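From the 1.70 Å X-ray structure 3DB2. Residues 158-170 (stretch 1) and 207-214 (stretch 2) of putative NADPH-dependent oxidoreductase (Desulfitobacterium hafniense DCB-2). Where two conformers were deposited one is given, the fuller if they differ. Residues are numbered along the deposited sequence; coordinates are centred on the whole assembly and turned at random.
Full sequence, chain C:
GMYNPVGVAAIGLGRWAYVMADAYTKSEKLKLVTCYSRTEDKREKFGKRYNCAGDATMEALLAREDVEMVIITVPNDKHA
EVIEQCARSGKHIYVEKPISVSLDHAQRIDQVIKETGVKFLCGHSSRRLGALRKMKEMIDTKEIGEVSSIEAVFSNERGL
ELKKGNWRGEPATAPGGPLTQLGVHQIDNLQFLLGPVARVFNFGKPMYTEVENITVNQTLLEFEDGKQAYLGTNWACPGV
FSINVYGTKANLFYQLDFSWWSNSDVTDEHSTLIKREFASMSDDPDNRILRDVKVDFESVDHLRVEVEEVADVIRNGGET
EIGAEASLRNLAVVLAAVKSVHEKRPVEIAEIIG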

# COMPACT_ATOMS: atom_id res chain seq x y z
N ARG C 158 -5.51 12.49 -13.70
CA ARG C 158 -5.10 13.82 -14.18
C ARG C 158 -3.90 13.84 -15.11
O ARG C 158 -3.86 14.60 -16.11
CB ARG C 158 -4.80 14.72 -12.97
CG ARG C 158 -4.14 16.02 -13.39
CD ARG C 158 -5.19 17.12 -13.47
NE ARG C 158 -5.96 17.26 -12.24
CZ ARG C 158 -7.15 17.83 -12.15
NH1 ARG C 158 -7.76 18.33 -13.22
NH2 ARG C 158 -7.75 17.90 -10.98
N GLY C 159 -2.89 13.02 -14.82
CA GLY C 159 -1.64 13.05 -15.57
C GLY C 159 -1.77 12.63 -17.02
O GLY C 159 -0.98 13.02 -17.88
N LEU C 160 -2.76 11.81 -17.30
CA LEU C 160 -2.98 11.15 -18.57
C LEU C 160 -3.39 12.19 -19.63
O LEU C 160 -3.12 11.95 -20.80
CB LEU C 160 -4.05 10.08 -18.44
CG LEU C 160 -3.79 8.89 -17.51
CD1 LEU C 160 -4.89 7.85 -17.63
CD2 LEU C 160 -2.42 8.29 -17.81
N GLU C 161 -4.01 13.25 -19.16
CA GLU C 161 -4.58 14.28 -20.03
C GLU C 161 -3.76 15.57 -20.03
O GLU C 161 -3.87 16.37 -20.96
CB GLU C 161 -6.01 14.62 -19.62
CG GLU C 161 -6.27 16.11 -19.56
CD GLU C 161 -7.50 16.58 -20.31
OE1 GLU C 161 -8.40 15.75 -20.59
OE2 GLU C 161 -7.59 17.79 -20.63
N LEU C 162 -2.95 15.73 -18.99
CA LEU C 162 -2.08 16.89 -18.82
C LEU C 162 -1.22 17.11 -20.06
O LEU C 162 -0.22 16.43 -20.28
CB LEU C 162 -1.16 16.75 -17.61
CG LEU C 162 -1.51 17.14 -16.19
CD1 LEU C 162 -0.28 16.97 -15.28
CD2 LEU C 162 -2.03 18.56 -16.03
N LYS C 163 -1.54 18.08 -20.92
CA LYS C 163 -0.64 18.27 -22.06
C LYS C 163 0.57 19.10 -21.63
O LYS C 163 0.53 19.88 -20.67
CB LYS C 163 -1.36 18.91 -23.25
N LYS C 164 1.66 18.94 -22.37
CA LYS C 164 2.92 19.63 -22.13
C LYS C 164 2.77 21.15 -22.09
O LYS C 164 2.48 21.77 -23.13
CB LYS C 164 3.96 19.25 -23.20
CG LYS C 164 5.25 18.71 -22.58
CD LYS C 164 5.66 19.54 -21.36
N GLY C 165 2.97 21.72 -20.91
CA GLY C 165 2.88 23.09 -20.54
C GLY C 165 2.04 23.39 -19.32
O GLY C 165 2.29 24.39 -18.64
N ASN C 166 1.04 22.56 -19.00
CA ASN C 166 0.21 22.85 -17.82
C ASN C 166 1.06 22.98 -16.56
O ASN C 166 2.11 22.33 -16.46
CB ASN C 166 -0.86 21.77 -17.64
CG ASN C 166 -1.58 21.90 -16.32
OD1 ASN C 166 -1.35 21.18 -15.35
ND2 ASN C 166 -2.48 22.87 -16.27
N TRP C 167 0.63 23.79 -15.62
CA TRP C 167 1.32 24.09 -14.39
C TRP C 167 1.48 22.90 -13.45
O TRP C 167 2.33 22.88 -12.56
CB TRP C 167 0.57 25.18 -13.63
CG TRP C 167 -0.83 24.79 -13.25
CD1 TRP C 167 -1.94 24.79 -14.04
CD2 TRP C 167 -1.27 24.35 -11.96
NE1 TRP C 167 -3.04 24.37 -13.33
CE2 TRP C 167 -2.65 24.09 -12.05
CE3 TRP C 167 -0.61 24.14 -10.75
CZ2 TRP C 167 -3.39 23.64 -10.96
CZ3 TRP C 167 -1.35 23.69 -9.67
CH2 TRP C 167 -2.72 23.44 -9.77
N ARG C 168 0.63 21.88 -13.62
CA ARG C 168 0.73 20.73 -12.71
C ARG C 168 1.92 19.88 -13.12
O ARG C 168 2.42 19.02 -12.40
CB ARG C 168 -0.57 19.95 -12.78
CG ARG C 168 -1.76 20.60 -12.12
CD ARG C 168 -2.94 19.64 -12.06
NE ARG C 168 -4.15 20.33 -11.61
CZ ARG C 168 -4.94 21.09 -12.35
NH1 ARG C 168 -4.66 21.26 -13.64
NH2 ARG C 168 -6.01 21.66 -11.81
N GLY C 169 2.42 20.13 -14.33
CA GLY C 169 3.57 19.45 -14.89
C GLY C 169 4.90 20.09 -14.55
O GLY C 169 5.97 19.64 -14.98
N GLU C 170 4.91 21.16 -13.76
CA GLU C 170 6.14 21.84 -13.40
C GLU C 170 6.47 21.52 -11.95
O GLU C 170 5.70 21.82 -11.04
CB GLU C 170 6.09 23.37 -13.55
CG GLU C 170 7.05 24.05 -12.58
CD GLU C 170 8.51 24.04 -12.99
OE1 GLU C 170 8.81 24.04 -14.20
OE2 GLU C 170 9.39 24.06 -12.09
N MSE C 207 4.94 8.89 -15.39
CA MSE C 207 4.47 7.74 -16.12
C MSE C 207 3.24 8.08 -16.97
O MSE C 207 2.30 8.71 -16.49
CB MSE C 207 4.08 6.55 -15.22
CG MSE C 207 5.12 6.17 -14.15
SE MSE C 207 4.74 4.30 -13.66
CE MSE C 207 5.79 4.20 -12.02
N TYR C 208 3.24 7.63 -18.21
CA TYR C 208 2.05 7.66 -19.06
C TYR C 208 1.61 9.11 -19.20
O TYR C 208 0.44 9.45 -19.15
CB TYR C 208 0.91 6.79 -18.50
CG TYR C 208 1.47 5.40 -18.21
CD1 TYR C 208 2.26 4.78 -19.16
CD2 TYR C 208 1.24 4.76 -17.00
CE1 TYR C 208 2.80 3.52 -18.95
CE2 TYR C 208 1.78 3.52 -16.79
CZ TYR C 208 2.55 2.90 -17.74
OH TYR C 208 3.08 1.66 -17.50
N THR C 209 2.58 10.02 -19.39
CA THR C 209 2.22 11.43 -19.43
C THR C 209 3.11 12.23 -20.38
O THR C 209 4.24 11.83 -20.69
CB THR C 209 2.30 12.05 -18.04
OG1 THR C 209 1.88 13.42 -18.09
CG2 THR C 209 3.75 12.06 -17.57
N GLU C 210 2.59 13.38 -20.81
CA GLU C 210 3.37 14.32 -21.62
C GLU C 210 4.09 15.33 -20.74
O GLU C 210 4.92 16.10 -21.25
CB GLU C 210 2.46 15.00 -22.65
CG GLU C 210 1.38 14.11 -23.23
CD GLU C 210 1.42 13.94 -24.74
OE1 GLU C 210 0.90 14.81 -25.47
OE2 GLU C 210 1.97 12.91 -25.22
N VAL C 211 3.83 15.39 -19.43
CA VAL C 211 4.45 16.43 -18.63
C VAL C 211 5.79 15.96 -18.06
O VAL C 211 6.04 14.74 -18.06
CB VAL C 211 3.59 16.92 -17.47
CG1 VAL C 211 2.38 17.69 -17.98
CG2 VAL C 211 3.15 15.74 -16.59
N GLU C 212 6.60 16.91 -17.60
CA GLU C 212 7.94 16.61 -17.10
C GLU C 212 7.91 16.26 -15.61
O GLU C 212 8.89 15.83 -15.00
CB GLU C 212 8.89 17.78 -17.29
CG GLU C 212 8.65 18.96 -16.37
CD GLU C 212 7.80 20.03 -17.05
OE1 GLU C 212 6.73 19.66 -17.61
OE2 GLU C 212 8.18 21.22 -17.01
N ASN C 213 6.76 16.44 -14.96
CA ASN C 213 6.76 16.16 -13.52
C ASN C 213 6.55 14.67 -13.20
O ASN C 213 6.09 13.88 -14.03
CB ASN C 213 5.65 16.98 -12.87
CG ASN C 213 5.96 17.41 -11.46
OD1 ASN C 213 6.98 17.05 -10.87
ND2 ASN C 213 5.05 18.22 -10.94
N ILE C 214 6.91 14.32 -11.97
CA ILE C 214 6.50 13.01 -11.42
C ILE C 214 5.01 12.87 -11.54
O ILE C 214 4.29 13.87 -11.28
CB ILE C 214 6.99 12.94 -9.95
CG1 ILE C 214 8.50 12.72 -9.86
CG2 ILE C 214 6.18 11.90 -9.18
CD1 ILE C 214 9.15 12.95 -8.52
O HOH W 1 -0.45 13.56 -20.73

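Stretch 2 has no regular helix or strand, and its two cross-stretch hydrogen bonds both come from side chains that reach for backbone carbonyls, with apolar packing beside and between them. Met-207, a selenomethionine, contributes almost nothing, since the end of its side chain leads away. Contact begins at Tyr-208, which sits at positive phi (60°). Its CB lies 3.7 Å from Leu-160 CD2, and this is one of two apolar side-chain contacts across the interface. The CA-to-CB bond of Leu-160 points away, yet its end comes back within reach, so CD2 makes the contact.

Thr-209 is the first polar anchor. With chi1 at t, its OG1 donates to Gly-159 O at 2.9 Å and accepts from within its own stretch, Val-211 N to Thr-209 OG1 at 3.1 Å with a nearly straight angle of 177°. One hydroxyl thus uses its proton to hold the partner and accepts a bond that ties down the local loop. Water 1 reinforces the same spot: it accepts from Glu-210 N at 3.0 Å and lies 2.9 Å from both Gly-159 O and Leu-162 O, bringing polar backbone atoms of both stretches around one site.

Glu-210 points its CA-to-CB bond toward stretch 1, but what its side chain offers there is carbon: CB is 3.9 Å from Leu-162 O. Val-211, buried, has the largest covered area of any residue in the contact. Its CG1 packs 3.7 Å from Leu-162 CB, and its CB lies 3.6 Å from Gly-169 CA. This closeness makes the absence of a side chain at Gly-169 meaningful: an ideal CB there would fall 2.5 Å from Val-211 CG1, a clash. Glycine at Gly-165 answers a different demand, because at its backbone angles a CB would jam against the preceding carbonyl, with stretch 2 out of reach.

Glu-212 is a less comfortable neighbour. Its OE2 lies 4.0 Å from Glu-170 OE1, a pair of like charges close together, with no salt bridge between the two stretches.

Asn-213 closes the contact as the second anchor. Its CA-to-CB bond points toward stretch 1, and ND2 donates to Arg-168 O at 3.1 Å with an angle of 173°. The acceptor lies in the short 3-10 segment, so the amide bonds to backbone, and the Arg-168 side chain, whose end leads away, takes no part in this bond. Asn-213 OD1 accepts a weak bond from Ile-214 N at 2.9 Å, within the same stretch. Ile-214 itself makes no contact.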